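Local coordinates for beta-mannosidase (Trichoderma harzianum, PDB 4CVU), which probably hydrolyses terminal, non-reducing beta-D-mannose residues from beta-mannosides, as a glycoside hydrolase of family 2, at residues W314-G319 against K831-A835; F745-T749 against F849-W853; S770-V774 against N784-T788. All blocks are in the same frame, centred on the assembly; numbering follows the deposited sequence.

Contact 1: W314-G319 against K831-A835; sequences WPRDMG and KLPNA
Asn834 supplies the polar link between the two loops. Its ND2 donates to Met318 O at 3.0 Å, with an N-H...O angle of 154°. The donor comes in somewhat tilted from the carbonyl plane of Met318.

The same amide nitrogen lies over one face of the Trp314 indole, with ND2 3.5 Å from CZ2 and at similar range from the other atoms of the six-membered ring. Amide and ring planes are 35° apart, so the amide leans over the ring rather than lying flat on it. Met318 O sits above this same face. Trp314 CG lies anti to its carbonyl carbon (chi1 -58°), which swings the indole toward Asn834.

Van der Waals contacts lie beside this bond. Pro833 CD touches Asp317 O at 3.4 Å, and Pro833 CB makes an apolar contact with Met318 CB at 4.3 Å. Leu832 CD1 packs against the carboxylate of Asp317, 3.9 Å from CG. The carboxylate OD2 is itself hydrogen-bonded to His739. Gly319 passes close to Asn834, and a side chain there would strike Trp314 CD1.

Each loop holds a type II beta turn, Pro315 to Met318 and Leu832 to Ala835. Two such turns meet at the surface, joining the family 2 beta-sandwich domain to the mannosidase Ig/CBM-like domain.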
loop_
_atom_site.group_PDB
_atom_site.type_symbol
_atom_site.label_atom_id
_atom_site.label_comp_id
_atom_site.label_asym_id
_atom_site.label_seq_id
_atom_site.Cartn_x
_atom_site.Cartn_y
_atom_site.Cartn_z
ATOM N N TRP A 314 -4.435 25.957 -38.265
ATOM C CA TRP A 314 -5.521 24.978 -38.289
ATOM C C TRP A 314 -5.350 23.969 -37.137
ATOM O O TRP A 314 -4.230 23.709 -36.683
ATOM C CB TRP A 314 -5.509 24.206 -39.619
ATOM C CG TRP A 314 -5.628 25.078 -40.834
ATOM C CD1 TRP A 314 -4.597 25.616 -41.541
ATOM C CD2 TRP A 314 -6.834 25.489 -41.502
ATOM N NE1 TRP A 314 -5.072 26.332 -42.599
ATOM C CE2 TRP A 314 -6.441 26.280 -42.605
ATOM C CE3 TRP A 314 -8.195 25.268 -41.284
ATOM C CZ2 TRP A 314 -7.358 26.850 -43.477
ATOM C CZ3 TRP A 314 -9.116 25.834 -42.157
ATOM C CH2 TRP A 314 -8.687 26.619 -43.248
ATOM N N PRO A 315 -6.451 23.381 -36.691
ATOM C CA PRO A 315 -6.359 22.214 -35.788
ATOM C C PRO A 315 -5.645 21.000 -36.426
ATOM O O PRO A 315 -5.385 20.975 -37.634
ATOM C CB PRO A 315 -7.832 21.881 -35.500
ATOM C CG PRO A 315 -8.570 23.178 -35.712
ATOM C CD PRO A 315 -7.839 23.859 -36.822
ATOM N N ARG A 316 -5.317 20.013 -35.609
ATOM C CA ARG A 316 -4.682 18.790 -36.099
ATOM C C ARG A 316 -5.559 18.066 -37.116
ATOM O O ARG A 316 -6.783 18.030 -36.982
ATOM C CB ARG A 316 -4.262 17.852 -34.953
ATOM C CG ARG A 316 -5.315 17.453 -33.909
ATOM C CD ARG A 316 -4.644 16.592 -32.797
ATOM N NE ARG A 316 -3.867 15.513 -33.394
ATOM C CZ ARG A 316 -4.401 14.429 -33.959
ATOM N NH1 ARG A 316 -5.723 14.231 -33.990
ATOM N NH2 ARG A 316 -3.609 13.528 -34.515
ATOM N N ASP A 317 -4.904 17.494 -38.137
ATOM C CA ASP A 317 -5.580 16.840 -39.270
ATOM C C ASP A 317 -6.515 17.780 -40.080
ATOM O O ASP A 317 -7.370 17.310 -40.828
ATOM C CB ASP A 317 -6.320 15.553 -38.826
ATOM C CG ASP A 317 -5.390 14.323 -38.750
ATOM O OD1 ASP A 317 -4.160 14.497 -38.805
ATOM O OD2 ASP A 317 -5.902 13.172 -38.656
ATOM N N MET A 318 -6.330 19.095 -39.935
ATOM C CA MET A 318 -6.969 20.066 -40.817
ATOM C C MET A 318 -5.953 21.007 -41.484
ATOM O O MET A 318 -6.344 21.989 -42.088
ATOM C CB MET A 318 -8.001 20.903 -40.055
ATOM C CG MET A 318 -9.060 20.113 -39.309
ATOM S SD MET A 318 -10.217 21.198 -38.434
ATOM C CE MET A 318 -10.658 20.160 -37.046
ATOM N N GLY A 319 -4.657 20.738 -41.363
ATOM C CA GLY A 319 -3.664 21.615 -41.944
ATOM C C GLY A 319 -2.518 21.835 -41.002
ATOM O O GLY A 319 -2.280 21.018 -40.117
ATOM N N LYS A 831 -8.506 13.045 -49.164
ATOM C CA LYS A 831 -7.547 14.030 -48.710
ATOM C C LYS A 831 -8.053 14.634 -47.420
ATOM O O LYS A 831 -9.241 14.877 -47.286
ATOM C CB LYS A 831 -7.410 15.159 -49.735
ATOM C CG LYS A 831 -6.913 14.745 -51.112
ATOM C CD LYS A 831 -6.684 15.982 -51.988
ATOM C CE LYS A 831 -6.552 15.642 -53.470
ATOM N NZ LYS A 831 -5.129 15.520 -53.916
ATOM N N LEU A 832 -7.140 14.881 -46.493
ATOM C CA LEU A 832 -7.434 15.689 -45.306
ATOM C C LEU A 832 -7.571 17.139 -45.736
ATOM O O LEU A 832 -6.988 17.524 -46.731
ATOM C CB LEU A 832 -6.314 15.580 -44.263
ATOM C CG LEU A 832 -6.117 14.208 -43.621
ATOM C CD1 LEU A 832 -5.013 14.296 -42.584
ATOM C CD2 LEU A 832 -7.413 13.663 -43.011
ATOM N N PRO A 833 -8.315 17.952 -44.962
ATOM C CA PRO A 833 -8.404 19.379 -45.289
ATOM C C PRO A 833 -7.050 20.042 -45.439
ATOM O O PRO A 833 -6.140 19.763 -44.661
ATOM C CB PRO A 833 -9.154 19.974 -44.089
ATOM C CG PRO A 833 -9.933 18.840 -43.525
ATOM C CD PRO A 833 -9.064 17.627 -43.739
ATOM N N ASN A 834 -6.926 20.892 -46.468
ATOM C CA ASN A 834 -5.726 21.722 -46.693
ATOM C C ASN A 834 -4.431 20.939 -46.878
ATOM O O ASN A 834 -3.345 21.447 -46.610
ATOM C CB ASN A 834 -5.575 22.771 -45.580
ATOM C CG ASN A 834 -6.803 23.664 -45.458
ATOM O OD1 ASN A 834 -7.041 24.511 -46.302
ATOM N ND2 ASN A 834 -7.593 23.467 -44.407
ATOM N N ALA A 835 -4.557 19.705 -47.355
ATOM C CA ALA A 835 -3.405 18.866 -47.631
ATOM C C ALA A 835 -2.636 19.491 -48.779
ATOM O O ALA A 835 -3.234 19.907 -49.774
ATOM C CB ALA A 835 -3.849 17.467 -47.999
#

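Contact 2: F745-T749 against F849-W853; sequences FWNYT and FLPVW
Trp746 lies at the centre of an aromatic cluster with Tyr748, Phe849 and Trp853. Three edge-to-face pairs build it. Phe849 turns its edge to the face of the Trp746 five-membered ring, with centroids 5.1 Å apart and planes at 77°. CE1 and CZ of Phe849 do the touching. Trp746 in turn points the edge of its six-membered ring at the face of Trp853, with planes inclined at 50°. CZ3 of Trp746 is 4.0 Å from CH2 of Trp853. The third pair is offset: the edge of Trp853 meets the face of Tyr748, with planes steeply inclined. Here CH2 of Trp853 comes to 3.6 Å from Tyr748 CD2.

Aliphatic and backbone atoms fill in around the rings. Trp746 CB approaches Phe849 CE1 at 3.6 Å. Tyr748 CB covers the centre of the Trp746 face opposite the one that receives Phe849, so the indole is sandwiched. Trp746 CG is anti to the backbone N (chi1 -174°), which carries the indole across to the 849-853 loop. Its CH2 reaches Pro851 O at 3.3 Å, a van der Waals contact.

Tyr655 adds another edge-to-face partner for Trp853. Phe849 also packs on Leu822 of strand 821-830.

Ring edges and faces thus join the end of strand 740-747 and the residue after it to the end of strand 841-849 and the loop that follows. The two segments share no hydrogen bond, and their cohesion comes from dispersion and the weak electrostatics of C-H edges against pi faces.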
loop_
_atom_site.group_PDB
_atom_site.type_symbol
_atom_site.label_atom_id
_atom_site.label_comp_id
_atom_site.label_asym_id
_atom_site.label_seq_id
_atom_site.Cartn_x
_atom_site.Cartn_y
_atom_site.Cartn_z
ATOM N N PHE A 745 -25.547 -0.547 -36.537
ATOM C CA PHE A 745 -26.678 -0.130 -35.705
ATOM C C PHE A 745 -27.638 -1.299 -35.579
ATOM O O PHE A 745 -28.181 -1.775 -36.591
ATOM C CB PHE A 745 -27.423 1.045 -36.350
ATOM C CG PHE A 745 -26.678 2.347 -36.284
ATOM C CD1 PHE A 745 -25.719 2.668 -37.229
ATOM C CD2 PHE A 745 -26.953 3.260 -35.292
ATOM C CE1 PHE A 745 -25.032 3.874 -37.181
ATOM C CE2 PHE A 745 -26.275 4.472 -35.228
ATOM C CZ PHE A 745 -25.316 4.783 -36.173
ATOM N N TRP A 746 -27.860 -1.758 -34.356
ATOM C CA TRP A 746 -28.714 -2.921 -34.136
ATOM C C TRP A 746 -29.978 -2.526 -33.397
ATOM O O TRP A 746 -29.933 -2.144 -32.229
ATOM C CB TRP A 746 -27.959 -3.996 -33.356
ATOM C CG TRP A 746 -28.734 -5.311 -33.194
ATOM C CD1 TRP A 746 -29.671 -5.846 -34.054
ATOM C CD2 TRP A 746 -28.592 -6.249 -32.124
ATOM N NE1 TRP A 746 -30.125 -7.044 -33.569
ATOM C CE2 TRP A 746 -29.480 -7.321 -32.390
ATOM C CE3 TRP A 746 -27.805 -6.287 -30.958
ATOM C CZ2 TRP A 746 -29.605 -8.423 -31.523
ATOM C CZ3 TRP A 746 -27.929 -7.380 -30.098
ATOM C CH2 TRP A 746 -28.824 -8.431 -30.385
ATOM N N ASN A 747 -31.103 -2.571 -34.094
ATOM C CA ASN A 747 -32.381 -2.451 -33.438
ATOM C C ASN A 747 -32.749 -3.854 -32.982
ATOM O O ASN A 747 -33.139 -4.680 -33.786
ATOM C CB ASN A 747 -33.421 -1.859 -34.388
ATOM C CG ASN A 747 -34.730 -1.561 -33.695
ATOM O OD1 ASN A 747 -35.085 -2.216 -32.711
ATOM N ND2 ASN A 747 -35.457 -0.561 -34.192
ATOM N N TYR A 748 -32.596 -4.131 -31.695
ATOM C CA TYR A 748 -32.725 -5.502 -31.201
ATOM C C TYR A 748 -34.154 -5.920 -30.881
ATOM O O TYR A 748 -34.406 -7.097 -30.692
ATOM C CB TYR A 748 -31.794 -5.767 -30.008
ATOM C CG TYR A 748 -31.892 -4.766 -28.868
ATOM C CD1 TYR A 748 -32.961 -4.798 -27.976
ATOM C CD2 TYR A 748 -30.891 -3.803 -28.667
ATOM C CE1 TYR A 748 -33.043 -3.892 -26.926
ATOM C CE2 TYR A 748 -30.958 -2.902 -27.620
ATOM C CZ TYR A 748 -32.038 -2.936 -26.762
ATOM O OH TYR A 748 -32.115 -2.053 -25.728
ATOM N N THR A 749 -35.087 -4.975 -30.813
ATOM C CA THR A 749 -36.514 -5.327 -30.677
ATOM C C THR A 749 -37.093 -5.754 -32.031
ATOM O O THR A 749 -37.837 -6.740 -32.108
ATOM C CB THR A 749 -37.364 -4.168 -30.119
ATOM O OG1 THR A 749 -37.109 -2.982 -30.874
ATOM C CG2 THR A 749 -37.055 -3.921 -28.645
ATOM N N PHE A 849 -19.713 -6.790 -35.699
ATOM C CA PHE A 849 -21.076 -6.864 -35.207
ATOM C C PHE A 849 -21.389 -8.259 -34.676
ATOM O O PHE A 849 -21.266 -9.265 -35.395
ATOM C CB PHE A 849 -22.098 -6.519 -36.272
ATOM C CG PHE A 849 -23.510 -6.788 -35.841
ATOM C CD1 PHE A 849 -24.079 -6.066 -34.791
ATOM C CD2 PHE A 849 -24.273 -7.756 -36.457
ATOM C CE1 PHE A 849 -25.397 -6.306 -34.378
ATOM C CE2 PHE A 849 -25.586 -8.000 -36.055
ATOM C CZ PHE A 849 -26.149 -7.280 -35.009
ATOM N N LEU A 850 -21.809 -8.302 -33.426
ATOM C CA LEU A 850 -22.183 -9.520 -32.772
ATOM C C LEU A 850 -23.704 -9.514 -32.619
ATOM O O LEU A 850 -24.249 -8.616 -31.994
ATOM C CB LEU A 850 -21.502 -9.568 -31.424
ATOM C CG LEU A 850 -21.345 -10.930 -30.776
ATOM C CD1 LEU A 850 -20.266 -11.752 -31.480
ATOM C CD2 LEU A 850 -21.010 -10.750 -29.306
ATOM N N PRO A 851 -24.394 -10.506 -33.199
ATOM C CA PRO A 851 -25.867 -10.576 -33.211
ATOM C C PRO A 851 -26.501 -11.035 -31.894
ATOM O O PRO A 851 -27.716 -11.162 -31.801
ATOM C CB PRO A 851 -26.157 -11.587 -34.306
ATOM C CG PRO A 851 -24.976 -12.497 -34.267
ATOM C CD PRO A 851 -23.794 -11.649 -33.910
ATOM N N VAL A 852 -25.673 -11.257 -30.882
ATOM C CA VAL A 852 -26.149 -11.414 -29.506
ATOM C C VAL A 852 -25.290 -10.540 -28.590
ATOM O O VAL A 852 -24.308 -9.970 -29.036
ATOM C CB VAL A 852 -26.072 -12.888 -29.045
ATOM C CG1 VAL A 852 -27.032 -13.755 -29.857
ATOM C CG2 VAL A 852 -24.642 -13.404 -29.144
ATOM N N TRP A 853 -25.658 -10.459 -27.311
ATOM C CA TRP A 853 -24.863 -9.703 -26.340
ATOM C C TRP A 853 -23.590 -10.488 -26.067
ATOM O O TRP A 853 -23.565 -11.710 -26.221
ATOM C CB TRP A 853 -25.638 -9.434 -25.049
ATOM C CG TRP A 853 -26.901 -8.692 -25.323
ATOM C CD1 TRP A 853 -28.164 -9.142 -25.133
ATOM C CD2 TRP A 853 -27.022 -7.379 -25.901
ATOM N NE1 TRP A 853 -29.073 -8.182 -25.535
ATOM C CE2 TRP A 853 -28.396 -7.094 -26.007
ATOM C CE3 TRP A 853 -26.100 -6.410 -26.309
ATOM C CZ2 TRP A 853 -28.878 -5.885 -26.534
ATOM C CZ3 TRP A 853 -26.575 -5.205 -26.835
ATOM C CH2 TRP A 853 -27.953 -4.958 -26.945
#

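Contact 3: S770-V774 against N784-T788; sequences SLTWV and NAGMT
Trp773 receives the methyl group of Ala785 over one face of its indole. CB of Ala785 lies 4.0 Å from the centroid of the five-membered ring and 14° off its normal, a CH-pi contact. Met787 comes to the edge of the same ring. Its SD is 3.4 Å from Trp773 NE1 and accepts a weak hydrogen bond from it, in a Met-aromatic contact. Met787 CG is anti to the backbone N (chi1 -177°), and a bend at chi3 turns CE back toward the edge of the indole. Leu771 CD1 touches the same sulfur at 4.1 Å.

Asn784 ties its turn to the strand with both ends of its amide. OD1 accepts from Trp773 N at 2.9 Å in a nearly straight bond (176°). ND2 donates to Leu771 O at 2.8 Å, with the acceptor in the amide plane. The second N-H goes to Met787 O at 2.8 Å, bracing the turn from within. A water also donates to OD1 and to Trp773 O. These bonds fix the rotation of the buried amide. A leucine in its place would probably leave Trp773 N and Leu771 O without these mates and take from the turn its brace to Met787 O.

The contact folds the turn back on strand 765-774, just before edge strand 790-795 pairs with it. Leu771 and Trp773 also pack on Leu822 of strand 821-830. From the facing sheet, strand 799-807 presents Ile804 to Leu771 and Met787, and strand 752-759 offers Ile755 to Leu771 and Leu753 to Met787.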
loop_
_atom_site.group_PDB
_atom_site.type_symbol
_atom_site.label_atom_id
_atom_site.label_comp_id
_atom_site.label_asym_id
_atom_site.label_seq_id
_atom_site.Cartn_x
_atom_site.Cartn_y
_atom_site.Cartn_z
ATOM N N SER A 770 -15.704 -4.500 -46.610
ATOM C CA SER A 770 -15.837 -5.951 -46.667
ATOM C C SER A 770 -16.626 -6.417 -45.454
ATOM O O SER A 770 -16.433 -5.915 -44.361
ATOM C CB SER A 770 -14.474 -6.646 -46.756
ATOM O OG SER A 770 -13.639 -6.290 -45.677
ATOM N N LEU A 771 -17.537 -7.361 -45.680
ATOM C CA LEU A 771 -18.476 -7.844 -44.674
ATOM C C LEU A 771 -18.404 -9.367 -44.631
ATOM O O LEU A 771 -18.997 -10.043 -45.488
ATOM C CB LEU A 771 -19.887 -7.401 -45.037
ATOM C CG LEU A 771 -20.050 -5.878 -45.180
ATOM C CD1 LEU A 771 -21.382 -5.522 -45.814
ATOM C CD2 LEU A 771 -19.894 -5.196 -43.830
ATOM N N THR A 772 -17.676 -9.891 -43.642
ATOM C CA THR A 772 -17.369 -11.306 -43.552
ATOM C C THR A 772 -18.000 -11.973 -42.332
ATOM O O THR A 772 -17.575 -11.725 -41.210
ATOM C CB THR A 772 -15.844 -11.528 -43.464
ATOM O OG1 THR A 772 -15.204 -10.839 -44.537
ATOM C CG2 THR A 772 -15.492 -13.036 -43.525
ATOM N N TRP A 773 -18.967 -12.861 -42.567
ATOM C CA TRP A 773 -19.619 -13.606 -41.500
ATOM C C TRP A 773 -18.892 -14.942 -41.250
ATOM O O TRP A 773 -18.785 -15.779 -42.161
ATOM C CB TRP A 773 -21.072 -13.894 -41.849
ATOM C CG TRP A 773 -22.020 -12.756 -41.725
ATOM C CD1 TRP A 773 -22.475 -11.943 -42.729
ATOM C CD2 TRP A 773 -22.689 -12.326 -40.531
ATOM N NE1 TRP A 773 -23.361 -11.023 -42.230
ATOM C CE2 TRP A 773 -23.522 -11.247 -40.886
ATOM C CE3 TRP A 773 -22.665 -12.749 -39.199
ATOM C CZ2 TRP A 773 -24.323 -10.566 -39.938
ATOM C CZ3 TRP A 773 -23.456 -12.067 -38.258
ATOM C CH2 TRP A 773 -24.280 -11.001 -38.645
ATOM N N VAL A 774 -18.400 -15.132 -40.021
ATOM C CA VAL A 774 -17.815 -16.403 -39.601
ATOM C C VAL A 774 -18.470 -16.879 -38.308
ATOM O O VAL A 774 -19.104 -16.092 -37.616
ATOM C CB VAL A 774 -16.297 -16.285 -39.412
ATOM C CG1 VAL A 774 -15.645 -15.826 -40.707
ATOM C CG2 VAL A 774 -15.962 -15.337 -38.283
ATOM N N ASN A 784 -22.173 -16.475 -46.698
ATOM C CA ASN A 784 -21.978 -15.251 -45.931
ATOM C C ASN A 784 -23.269 -14.816 -45.237
ATOM O O ASN A 784 -23.569 -13.631 -45.173
ATOM C CB ASN A 784 -21.470 -14.140 -46.855
ATOM C CG ASN A 784 -20.665 -13.095 -46.123
ATOM O OD1 ASN A 784 -19.847 -13.421 -45.261
ATOM N ND2 ASN A 784 -20.863 -11.832 -46.485
ATOM N N ALA A 785 -24.004 -15.798 -44.711
ATOM C CA ALA A 785 -25.289 -15.600 -44.051
ATOM C C ALA A 785 -26.327 -14.846 -44.884
ATOM O O ALA A 785 -27.261 -14.276 -44.325
ATOM C CB ALA A 785 -25.096 -14.902 -42.715
ATOM N N GLY A 786 -26.178 -14.877 -46.203
ATOM C CA GLY A 786 -27.094 -14.200 -47.128
ATOM C C GLY A 786 -26.748 -12.738 -47.360
ATOM O O GLY A 786 -27.520 -12.013 -47.970
ATOM N N MET A 787 -25.584 -12.309 -46.882
ATOM C CA MET A 787 -25.156 -10.911 -47.009
ATOM C C MET A 787 -24.013 -10.799 -48.010
ATOM O O MET A 787 -23.171 -11.687 -48.103
ATOM C CB MET A 787 -24.719 -10.351 -45.649
ATOM C CG MET A 787 -24.332 -8.868 -45.673
ATOM S SD MET A 787 -23.962 -8.154 -44.044
ATOM C CE MET A 787 -25.608 -8.057 -43.347
ATOM N N THR A 788 -23.993 -9.714 -48.765
ATOM C CA THR A 788 -22.913 -9.449 -49.693
ATOM C C THR A 788 -21.559 -9.455 -48.974
ATOM O O THR A 788 -21.453 -8.991 -47.837
ATOM C CB THR A 788 -23.116 -8.100 -50.414
ATOM O OG1 THR A 788 -22.145 -7.966 -51.446
ATOM C CG2 THR A 788 -22.985 -6.912 -49.443
HETATM O O HOH W 1 -18.074 -15.823 -44.830
#

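Overall arrangement
From the N terminus, the chain first reaches residues 314-319, in a loop between strands 298-305 and 324-332. Contact 1 closes only at 831-835, more than 500 residues later, after the mixed sheet whose strands run from 351-354 to 702-705. Segment 745-749 opens contact 2, which closes at 849-853. Contacts 1 and 2 therefore cross. Contact 3 closes a short loop, 770-774 to 784-788, nested inside both. Contact 1 joins two domains, and its centre lies about 35 Å from each of the others. Contacts 2 and 3 have centres about 15 Å apart and touch, as Phe849 and Pro851 pack against Trp773. Contact 2 joins the two sheets of the Ig-like sandwich, and contact 3 closes a loop within one of them.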